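PDB 6IX1: 2S Albumin protein from Dolichos, which is a seed protein with a hemopexin-type, four-bladed beta-propeller fold, whose precise role is not settled but which may store nutrients or bind small ligands. Local coordinates for residues A[109-112]-A[113-117]; A[131-135]-A[136-140]; A[152-155]-A[156-159]; A[164-167]-A[168-171]. All coordinates share one frame; numbering follows the deposited sequence.

Contacts 2 and 3 belong to one antiparallel sheet of the propeller: contact 2 is a hairpin of its strands 129-134 and 137-142, and contact 3 is where its strand 151-154 runs into a short helix. Contacts 1 and 4 lie in the connections that lead into this sheet and out of it to the next. Those two are close relatives in chemistry: each has tight turns, a glutamate that reaches back to a backbone N-H, and a buried phenylalanine. Contact 2 is the most buried, with aromatic rings and an anion site, whereas the other three combine buried apolar groups with polar ones at the surface.

Contact 1: A[109-112]-A[113-117]; sequences LKNT and VFEDG
E115 swings its carboxylate back along the chain to N111, where N111 N lies 2.8 Å from E115 OE1 in a nearly straight hydrogen bond (166°), although the donor comes from well above the carboxylate plane. CG of E115 stands between its backbone N and carbonyl carbon (chi1 73°), and from there the extended chain has just the length to bring the acid home. A water donates to both E115 OE2 and N111 OD1, adding a second link. Putting an alanine in place of E115 would probably leave N111 N without this acceptor and the side chain of N111 freer to turn. T112 does the other polar work: its hydroxyl donates to L109 O (OG1 to O 2.8 Å) and accepts from F114 N (N to OG1 3.2 Å), and T112 N also reaches L109 O, closing a type II turn. N111, with its positive phi of 73°, is a type well tolerated there. E115 N then bonds T112 O at 3.1 Å in a type I turn. Among apolar groups, L109 CD2 meets F114 CD2 at 4.0 Å, and V113 CG2 sits over the centre of the F114 ring. L109 and F114 both pack on L132 of strand 129-134; L109 also touches I102 of helix 102-105, while T112, V113 and F114 touch I152 of strand 151-154.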
loop_
_atom_site.group_PDB
_atom_site.type_symbol
_atom_site.label_atom_id
_atom_site.label_comp_id
_atom_site.label_asym_id
_atom_site.label_seq_id
_atom_site.Cartn_x
_atom_site.Cartn_y
_atom_site.Cartn_z
ATOM N N LEU A 109 -11.733 12.685 6.648
ATOM C CA LEU A 109 -12.286 11.506 5.939
ATOM C C LEU A 109 -13.626 11.067 6.548
ATOM O O LEU A 109 -14.259 10.197 5.970
ATOM C CB LEU A 109 -11.254 10.336 5.932
ATOM C CG LEU A 109 -9.912 10.622 5.259
ATOM C CD1 LEU A 109 -9.061 9.334 5.227
ATOM C CD2 LEU A 109 -10.081 11.188 3.910
ATOM N N LYS A 110 -13.991 11.607 7.700
ATOM C CA LYS A 110 -15.304 11.242 8.254
ATOM C C LYS A 110 -16.384 11.578 7.231
ATOM O O LYS A 110 -16.289 12.627 6.526
ATOM C CB LYS A 110 -15.583 12.014 9.543
ATOM C CG LYS A 110 -16.793 11.530 10.328
ATOM C CD LYS A 110 -17.199 12.493 11.448
ATOM C CE LYS A 110 -18.395 11.894 12.173
ATOM N NZ LYS A 110 -19.013 12.814 13.148
ATOM N N ASN A 111 -17.356 10.696 7.088
ATOM C CA ASN A 111 -18.475 10.862 6.159
ATOM C C ASN A 111 -18.114 10.684 4.708
ATOM O O ASN A 111 -19.050 10.807 3.909
ATOM C CB ASN A 111 -19.226 12.159 6.408
ATOM C CG ASN A 111 -19.702 12.289 7.842
ATOM O OD1 ASN A 111 -20.200 11.330 8.427
ATOM N ND2 ASN A 111 -19.449 13.442 8.431
ATOM N N THR A 112 -16.859 10.425 4.413
ATOM C CA THR A 112 -16.410 10.188 3.037
ATOM C C THR A 112 -16.427 8.704 2.674
ATOM O O THR A 112 -16.558 7.848 3.537
ATOM C CB THR A 112 -15.047 10.789 2.705
ATOM O OG1 THR A 112 -14.039 9.917 3.231
ATOM C CG2 THR A 112 -14.932 12.210 3.127
ATOM N N VAL A 113 -16.154 8.400 1.403
ATOM C CA VAL A 113 -16.050 6.979 0.960
ATOM C C VAL A 113 -14.935 6.203 1.703
ATOM O O VAL A 113 -14.999 4.936 1.729
ATOM C CB VAL A 113 -15.814 6.876 -0.541
ATOM C CG1 VAL A 113 -17.037 7.384 -1.304
ATOM C CG2 VAL A 113 -14.492 7.507 -0.962
ATOM N N PHE A 114 -14.023 6.864 2.345
ATOM C CA PHE A 114 -12.886 6.214 2.998
ATOM C C PHE A 114 -13.207 5.826 4.431
ATOM O O PHE A 114 -12.431 5.059 5.027
ATOM C CB PHE A 114 -11.674 7.140 2.993
ATOM C CG PHE A 114 -11.113 7.395 1.617
ATOM C CD1 PHE A 114 -10.626 6.415 0.800
ATOM C CD2 PHE A 114 -11.242 8.655 1.063
ATOM C CE1 PHE A 114 -10.202 6.685 -0.484
ATOM C CE2 PHE A 114 -10.798 8.938 -0.201
ATOM C CZ PHE A 114 -10.283 7.966 -0.956
ATOM N N GLU A 115 -14.273 6.339 5.023
ATOM C CA GLU A 115 -14.416 6.162 6.494
ATOM C C GLU A 115 -14.582 4.681 6.905
ATOM O O GLU A 115 -14.170 4.341 7.977
ATOM C CB GLU A 115 -15.560 6.986 7.029
ATOM C CG GLU A 115 -16.946 6.554 6.741
ATOM C CD GLU A 115 -18.012 7.358 7.510
ATOM O OE1 GLU A 115 -17.625 8.232 8.412
ATOM O OE2 GLU A 115 -19.176 7.137 7.192
ATOM N N ASP A 116 -15.170 3.837 6.077
ATOM C CA ASP A 116 -15.406 2.431 6.473
ATOM C C ASP A 116 -14.273 1.509 6.028
ATOM O O ASP A 116 -14.327 0.325 6.324
ATOM C CB ASP A 116 -16.729 1.904 5.888
ATOM C CG ASP A 116 -17.963 2.640 6.348
ATOM O OD1 ASP A 116 -17.983 2.924 7.512
ATOM O OD2 ASP A 116 -18.870 2.851 5.518
ATOM N N GLY A 117 -13.294 2.046 5.316
ATOM C CA GLY A 117 -12.176 1.243 4.801
ATOM C C GLY A 117 -11.547 1.936 3.649
ATOM O O GLY A 117 -12.188 2.633 2.906
HETATM O O HOH W 1 -20.872 8.839 7.996
#

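Contact 2: A[131-135]-A[136-140]; sequences YLFKG and NKYGR. With SO4 (sulfate ion), chain E.
The rings of Y131 and Y138 run side by side from neighbouring strands, CD2 and CE2 of Y138 lying at the edge of the Y131 ring (Y131 CD1 to Y138 CE2 3.8 Å). On the same face of the sheet F133 packs CD1 against Y138 CB at 3.5 Å; the F133 and Y138 rings are near parallel, 24° apart in plane, but slid so far that they barely overlap. F159 meets both tyrosines edge-to-face. The strands pair antiparallel: L132 and G139 exchange two backbone hydrogen bonds, as do K134 and K137, whose type II' turn suits G135 with its positive phi. Beyond the ring edges lies a sulfate. Its O4 is gripped three times, by Y138 OH at 2.6 Å, R140 NE at 2.8 Å and R140 NH1 at 3.0 Å, while Y131 OH comes within 2.6 Å of sulfate O2 and 2.9 Å of O1, so its one proton has two acceptors to choose from. A bend at chi2 (141°) helps bring the guanidinium to the sulfate edge-on, and V149 O holds R140 NH2. G199 N also bonds the ion. The sulfate probably came from the crystallisation liquor, but two phenol hydroxyls, a backbone N-H and an arginine make a natural anion site, and their donors would be expected to favour a compact, negatively charged oxyanion.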
loop_
_atom_site.group_PDB
_atom_site.type_symbol
_atom_site.label_atom_id
_atom_site.label_comp_id
_atom_site.label_asym_id
_atom_site.label_seq_id
_atom_site.Cartn_x
_atom_site.Cartn_y
_atom_site.Cartn_z
ATOM N N TYR A 131 -1.715 8.851 -1.911
ATOM C CA TYR A 131 -2.889 8.465 -2.708
ATOM C C TYR A 131 -3.682 7.449 -1.932
ATOM O O TYR A 131 -3.127 6.494 -1.418
ATOM C CB TYR A 131 -2.515 7.891 -4.050
ATOM C CG TYR A 131 -1.877 8.918 -4.946
ATOM C CD1 TYR A 131 -2.616 9.708 -5.788
ATOM C CD2 TYR A 131 -0.508 9.055 -5.061
ATOM C CE1 TYR A 131 -2.095 10.690 -6.582
ATOM C CE2 TYR A 131 0.022 10.026 -5.890
ATOM C CZ TYR A 131 -0.745 10.840 -6.672
ATOM O OH TYR A 131 -0.165 11.683 -7.545
ATOM N N LEU A 132 -4.993 7.632 -1.838
ATOM C CA LEU A 132 -5.981 6.752 -1.213
ATOM C C LEU A 132 -6.994 6.272 -2.276
ATOM O O LEU A 132 -7.523 7.124 -2.990
ATOM C CB LEU A 132 -6.719 7.460 -0.061
ATOM C CG LEU A 132 -5.854 8.102 1.020
ATOM C CD1 LEU A 132 -6.768 8.721 2.011
ATOM C CD2 LEU A 132 -4.949 7.136 1.772
ATOM N N PHE A 133 -7.268 4.965 -2.292
ATOM C CA PHE A 133 -8.144 4.385 -3.303
ATOM C C PHE A 133 -9.263 3.639 -2.600
ATOM O O PHE A 133 -9.001 2.923 -1.623
ATOM C CB PHE A 133 -7.395 3.382 -4.179
ATOM C CG PHE A 133 -6.301 4.050 -4.956
ATOM C CD1 PHE A 133 -6.610 4.662 -6.158
ATOM C CD2 PHE A 133 -4.965 4.127 -4.500
ATOM C CE1 PHE A 133 -5.648 5.358 -6.890
ATOM C CE2 PHE A 133 -4.017 4.797 -5.245
ATOM C CZ PHE A 133 -4.335 5.360 -6.451
ATOM N N LYS A 134 -10.497 3.815 -3.095
ATOM C CA LYS A 134 -11.657 3.079 -2.562
ATOM C C LYS A 134 -12.625 2.857 -3.707
ATOM O O LYS A 134 -13.112 3.864 -4.313
ATOM C CB LYS A 134 -12.408 3.838 -1.450
ATOM C CG LYS A 134 -13.615 3.138 -0.882
ATOM C CD LYS A 134 -13.351 1.781 -0.278
ATOM C CE LYS A 134 -14.533 1.283 0.495
ATOM N NZ LYS A 134 -14.681 2.110 1.678
ATOM N N GLY A 135 -12.928 1.603 -4.053
ATOM C CA GLY A 135 -13.667 1.372 -5.305
ATOM C C GLY A 135 -13.008 2.056 -6.459
ATOM O O GLY A 135 -11.788 2.050 -6.570
ATOM N N ASN A 136 -13.780 2.676 -7.327
ATOM C CA ASN A 136 -13.241 3.379 -8.504
ATOM C C ASN A 136 -12.927 4.835 -8.221
ATOM O O ASN A 136 -12.689 5.605 -9.156
ATOM C CB ASN A 136 -14.163 3.238 -9.676
ATOM C CG ASN A 136 -15.401 4.117 -9.658
ATOM O OD1 ASN A 136 -15.800 4.540 -8.589
ATOM N ND2 ASN A 136 -15.960 4.312 -10.859
ATOM N N LYS A 137 -12.800 5.167 -6.956
ATOM C CA LYS A 137 -12.578 6.519 -6.496
ATOM C C LYS A 137 -11.174 6.643 -5.839
ATOM O O LYS A 137 -10.608 5.669 -5.345
ATOM C CB LYS A 137 -13.632 6.955 -5.501
ATOM C CG LYS A 137 -15.078 6.942 -5.972
ATOM C CD LYS A 137 -15.424 7.992 -6.956
ATOM C CE LYS A 137 -16.870 7.919 -7.439
ATOM N NZ LYS A 137 -17.022 7.048 -8.648
ATOM N N TYR A 138 -10.642 7.867 -5.848
ATOM C CA TYR A 138 -9.391 8.122 -5.187
ATOM C C TYR A 138 -9.298 9.559 -4.700
ATOM O O TYR A 138 -9.912 10.486 -5.314
ATOM C CB TYR A 138 -8.209 7.791 -6.102
ATOM C CG TYR A 138 -7.637 8.932 -6.878
ATOM C CD1 TYR A 138 -8.312 9.430 -7.980
ATOM C CD2 TYR A 138 -6.524 9.602 -6.450
ATOM C CE1 TYR A 138 -7.810 10.498 -8.706
ATOM C CE2 TYR A 138 -5.993 10.638 -7.153
ATOM C CZ TYR A 138 -6.655 11.099 -8.269
ATOM O OH TYR A 138 -6.205 12.116 -9.043
ATOM N N GLY A 139 -8.516 9.777 -3.684
ATOM C CA GLY A 139 -8.094 11.090 -3.263
ATOM C C GLY A 139 -6.721 11.112 -2.752
ATOM O O GLY A 139 -5.952 10.112 -2.942
ATOM N N ARG A 140 -6.300 12.221 -2.210
ATOM C CA ARG A 140 -4.971 12.386 -1.648
ATOM C C ARG A 140 -5.047 13.027 -0.285
ATOM O O ARG A 140 -5.770 14.032 -0.144
ATOM C CB ARG A 140 -4.116 13.295 -2.511
ATOM C CG ARG A 140 -4.090 13.122 -4.009
ATOM C CD ARG A 140 -4.047 14.495 -4.585
ATOM N NE ARG A 140 -4.672 14.564 -5.862
ATOM C CZ ARG A 140 -5.839 15.103 -6.154
ATOM N NH1 ARG A 140 -6.124 15.181 -7.424
ATOM N NH2 ARG A 140 -6.599 15.734 -5.285
HETATM S S SO4 E . -2.757 13.591 -8.893
HETATM O O1 SO4 E . -1.841 14.080 -7.789
HETATM O O2 SO4 E . -1.851 12.537 -9.357
HETATM O O3 SO4 E . -2.826 14.691 -9.709
HETATM O O4 SO4 E . -3.955 13.211 -8.252
#

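Contact 3: A[152-155]-A[156-159]; sequences IRNI and TDGF
Two backbone bonds of 2.8 Å, D157 N to N154 O and F159 N to I155 O, turn the end of strand 151-154 into a short, weakly bonded helix, a step in the hemopexin-type propeller from a strand of one blade to the connection beyond. The aspartate answers the first of them: N154 N donates to D157 OD2 at 2.9 Å, arriving tilted above the carboxylate plane, so the two residues hold each other in both directions. With its CG beside its own backbone N (chi1 -65°), D157 turns the acid back to the strand; the short aspartate side chain probably suits this reach, three residues back to N154 N. I155 O takes a further, weak bond from G158 N. At the side, N154 OD1 is held by K137 NZ, which secures the side chain to the neighbouring strand. R153 lays one face of its guanidinium over D157 CB, 3.8 Å above the plane, and Y138 OH takes its NH2. The charges of R153 and D157 do not touch, NE and OD2 being 5.0 Å apart, too far for a salt bridge, so any attraction between them is probably weak. G158 suits a place where a side chain would be crowded by the F159 ring. I155 and T156 also face the next connection, T156 touching E168. F159 presents its ring edge to I155 O, with CD2 3.5 Å from that oxygen.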
loop_
_atom_site.group_PDB
_atom_site.type_symbol
_atom_site.label_atom_id
_atom_site.label_comp_id
_atom_site.label_asym_id
_atom_site.label_seq_id
_atom_site.Cartn_x
_atom_site.Cartn_y
_atom_site.Cartn_z
ATOM N N ILE A 152 -12.415 13.944 -3.997
ATOM C CA ILE A 152 -12.349 12.508 -4.224
ATOM C C ILE A 152 -13.009 12.269 -5.583
ATOM O O ILE A 152 -14.193 12.680 -5.812
ATOM C CB ILE A 152 -13.038 11.742 -3.110
ATOM C CG1 ILE A 152 -12.436 12.082 -1.754
ATOM C CG2 ILE A 152 -13.018 10.270 -3.447
ATOM C CD1 ILE A 152 -13.255 11.540 -0.572
ATOM N N ARG A 153 -12.293 11.773 -6.561
ATOM C CA ARG A 153 -12.628 11.680 -7.982
ATOM C C ARG A 153 -12.524 10.242 -8.487
ATOM O O ARG A 153 -12.119 9.362 -7.729
ATOM C CB ARG A 153 -11.707 12.560 -8.850
ATOM C CG ARG A 153 -11.766 13.972 -8.299
ATOM C CD ARG A 153 -10.911 14.858 -9.208
ATOM N NE ARG A 153 -9.488 14.437 -9.264
ATOM C CZ ARG A 153 -8.649 14.810 -10.184
ATOM N NH1 ARG A 153 -9.048 15.600 -11.185
ATOM N NH2 ARG A 153 -7.421 14.360 -10.136
ATOM N N ASN A 154 -12.834 10.038 -9.757
ATOM C CA ASN A 154 -12.596 8.696 -10.279
ATOM C C ASN A 154 -11.072 8.542 -10.406
ATOM O O ASN A 154 -10.369 9.477 -10.770
ATOM C CB ASN A 154 -13.322 8.500 -11.601
ATOM C CG ASN A 154 -14.807 8.331 -11.459
ATOM O OD1 ASN A 154 -15.379 8.411 -10.404
ATOM N ND2 ASN A 154 -15.458 8.072 -12.548
ATOM N N ILE A 155 -10.666 7.284 -10.259
ATOM C CA ILE A 155 -9.237 6.943 -10.528
ATOM C C ILE A 155 -8.785 7.493 -11.870
ATOM O O ILE A 155 -7.673 8.074 -11.991
ATOM C CB ILE A 155 -9.065 5.433 -10.459
ATOM C CG1 ILE A 155 -9.227 4.960 -9.016
ATOM C CG2 ILE A 155 -7.733 5.008 -11.085
ATOM C CD1 ILE A 155 -9.238 3.470 -8.768
ATOM N N THR A 156 -9.618 7.378 -12.912
ATOM C CA THR A 156 -9.174 7.780 -14.233
ATOM C C THR A 156 -9.230 9.290 -14.441
ATOM O O THR A 156 -8.817 9.746 -15.497
ATOM C CB THR A 156 -9.929 7.028 -15.307
ATOM O OG1 THR A 156 -11.324 7.234 -15.124
ATOM C CG2 THR A 156 -9.577 5.569 -15.336
ATOM N N ASP A 157 -9.843 10.032 -13.507
ATOM C CA ASP A 157 -9.653 11.513 -13.589
ATOM C C ASP A 157 -8.216 11.903 -13.283
ATOM O O ASP A 157 -7.713 12.854 -13.843
ATOM C CB ASP A 157 -10.548 12.244 -12.595
ATOM C CG ASP A 157 -12.053 12.065 -12.930
ATOM O OD1 ASP A 157 -12.335 12.102 -14.124
ATOM O OD2 ASP A 157 -12.842 11.969 -11.982
ATOM N N GLY A 158 -7.524 11.219 -12.383
ATOM C CA GLY A 158 -6.110 11.438 -12.109
ATOM C C GLY A 158 -5.202 10.655 -13.015
ATOM O O GLY A 158 -4.092 11.096 -13.306
ATOM N N PHE A 159 -5.658 9.441 -13.341
ATOM C CA PHE A 159 -4.817 8.427 -14.043
ATOM C C PHE A 159 -5.535 7.912 -15.279
ATOM O O PHE A 159 -5.842 6.735 -15.338
ATOM C CB PHE A 159 -4.434 7.319 -13.047
ATOM C CG PHE A 159 -3.737 7.764 -11.826
ATOM C CD1 PHE A 159 -2.357 7.835 -11.814
ATOM C CD2 PHE A 159 -4.449 8.056 -10.676
ATOM C CE1 PHE A 159 -1.699 8.271 -10.688
ATOM C CE2 PHE A 159 -3.769 8.488 -9.550
ATOM C CZ PHE A 159 -2.404 8.553 -9.553
#

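Contact 4: A[164-167]-A[168-171]; sequences GTIF and ESGI
G164 N gives the shortest firm bond here, 2.8 Å to E168 OE1 and close to straight at 163°, the N-H approaching from above the carboxylate plane. E168 can reach back because its CG stands between the backbone N and the carbonyl carbon (chi1 76°) and the chain beyond is extended; on the way CG passes T165 O at 3.1 Å. With an alanine at E168, G164 N would probably lose its acceptor and the start of the turn would be less firmly fixed. A ladder of backbone bonds follows, each donor lying above the plane of the carbonyl it meets: E168 N to T165 O, S169 N to I166 O at 3.0 Å, and G170 N to F167 O at 3.2 Å. T165 OG1 accepts from F167 N at 3.2 Å, an ST turn, and is also bonded to L162 O, so a threonine suits the place by serving both neighbours. G164 and G170 both have backbone angles at which a side chain would jam against the preceding carbonyl oxygen. S169 OG is bonded to K187 NZ, which also donates to G170 O, and I166 CD1 lies 3.5 Å from that hydroxyl. F167 sends its buried ring to L185 and V192 of the next sheet; I171 CG1 comes to the ring edge, 4.3 Å from F167 CD1, and joins it on L185. A short 3-10 turn with a phenylalanine pointing into the following blade fits the link between blades of a hemopexin-type propeller.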
loop_
_atom_site.group_PDB
_atom_site.type_symbol
_atom_site.label_atom_id
_atom_site.label_comp_id
_atom_site.label_asym_id
_atom_site.label_seq_id
_atom_site.Cartn_x
_atom_site.Cartn_y
_atom_site.Cartn_z
ATOM N N GLY A 164 -9.329 1.528 -19.595
ATOM C CA GLY A 164 -9.325 0.303 -20.355
ATOM C C GLY A 164 -8.603 -0.826 -19.685
ATOM O O GLY A 164 -8.294 -1.850 -20.321
ATOM N N THR A 165 -8.112 -0.626 -18.464
ATOM C CA THR A 165 -7.459 -1.642 -17.641
ATOM C C THR A 165 -8.347 -1.905 -16.440
ATOM O O THR A 165 -9.108 -0.999 -16.052
ATOM C CB THR A 165 -6.046 -1.288 -17.182
ATOM O OG1 THR A 165 -6.094 -0.390 -16.062
ATOM C CG2 THR A 165 -5.185 -0.773 -18.326
ATOM N N ILE A 166 -8.105 -3.007 -15.728
ATOM C CA ILE A 166 -8.976 -3.293 -14.550
ATOM C C ILE A 166 -8.691 -2.299 -13.434
ATOM O O ILE A 166 -9.609 -2.067 -12.556
ATOM C CB ILE A 166 -8.825 -4.714 -14.060
ATOM C CG1 ILE A 166 -9.923 -5.092 -13.070
ATOM C CG2 ILE A 166 -7.423 -4.937 -13.575
ATOM C CD1 ILE A 166 -11.386 -5.006 -13.603
ATOM N N PHE A 167 -7.551 -1.620 -13.479
ATOM C CA PHE A 167 -7.247 -0.696 -12.386
ATOM C C PHE A 167 -8.248 0.462 -12.390
ATOM O O PHE A 167 -8.286 1.200 -11.400
ATOM C CB PHE A 167 -5.814 -0.237 -12.463
ATOM C CG PHE A 167 -4.850 -1.386 -12.404
ATOM C CD1 PHE A 167 -4.495 -1.906 -11.170
ATOM C CD2 PHE A 167 -4.317 -1.963 -13.531
ATOM C CE1 PHE A 167 -3.643 -2.993 -11.096
ATOM C CE2 PHE A 167 -3.465 -3.062 -13.429
ATOM C CZ PHE A 167 -3.220 -3.601 -12.220
ATOM N N GLU A 168 -8.879 0.745 -13.520
ATOM C CA GLU A 168 -9.852 1.843 -13.588
ATOM C C GLU A 168 -10.981 1.667 -12.540
ATOM O O GLU A 168 -11.505 2.710 -12.108
ATOM C CB GLU A 168 -10.377 2.004 -15.026
ATOM C CG GLU A 168 -11.342 0.981 -15.393
ATOM C CD GLU A 168 -11.761 0.890 -16.838
ATOM O OE1 GLU A 168 -11.335 1.770 -17.648
ATOM O OE2 GLU A 168 -12.401 -0.187 -17.155
ATOM N N SER A 169 -11.284 0.432 -12.152
ATOM C CA SER A 169 -12.410 0.111 -11.249
ATOM C C SER A 169 -11.974 -0.093 -9.802
ATOM O O SER A 169 -12.815 -0.285 -8.960
ATOM C CB SER A 169 -13.079 -1.136 -11.778
ATOM O OG SER A 169 -12.278 -2.321 -11.563
ATOM N N GLY A 170 -10.660 -0.002 -9.535
ATOM C CA GLY A 170 -10.137 -0.188 -8.165
ATOM C C GLY A 170 -8.821 -0.919 -8.143
ATOM O O GLY A 170 -8.409 -1.521 -9.141
ATOM N N ILE A 171 -8.162 -0.707 -7.020
ATOM C CA ILE A 171 -6.786 -1.207 -6.738
ATOM C C ILE A 171 -6.862 -1.961 -5.406
ATOM O O ILE A 171 -7.440 -1.455 -4.465
ATOM C CB ILE A 171 -5.795 -0.017 -6.725
ATOM C CG1 ILE A 171 -5.853 0.725 -8.069
ATOM C CG2 ILE A 171 -4.410 -0.466 -6.365
ATOM C CD1 ILE A 171 -5.059 1.982 -8.162
#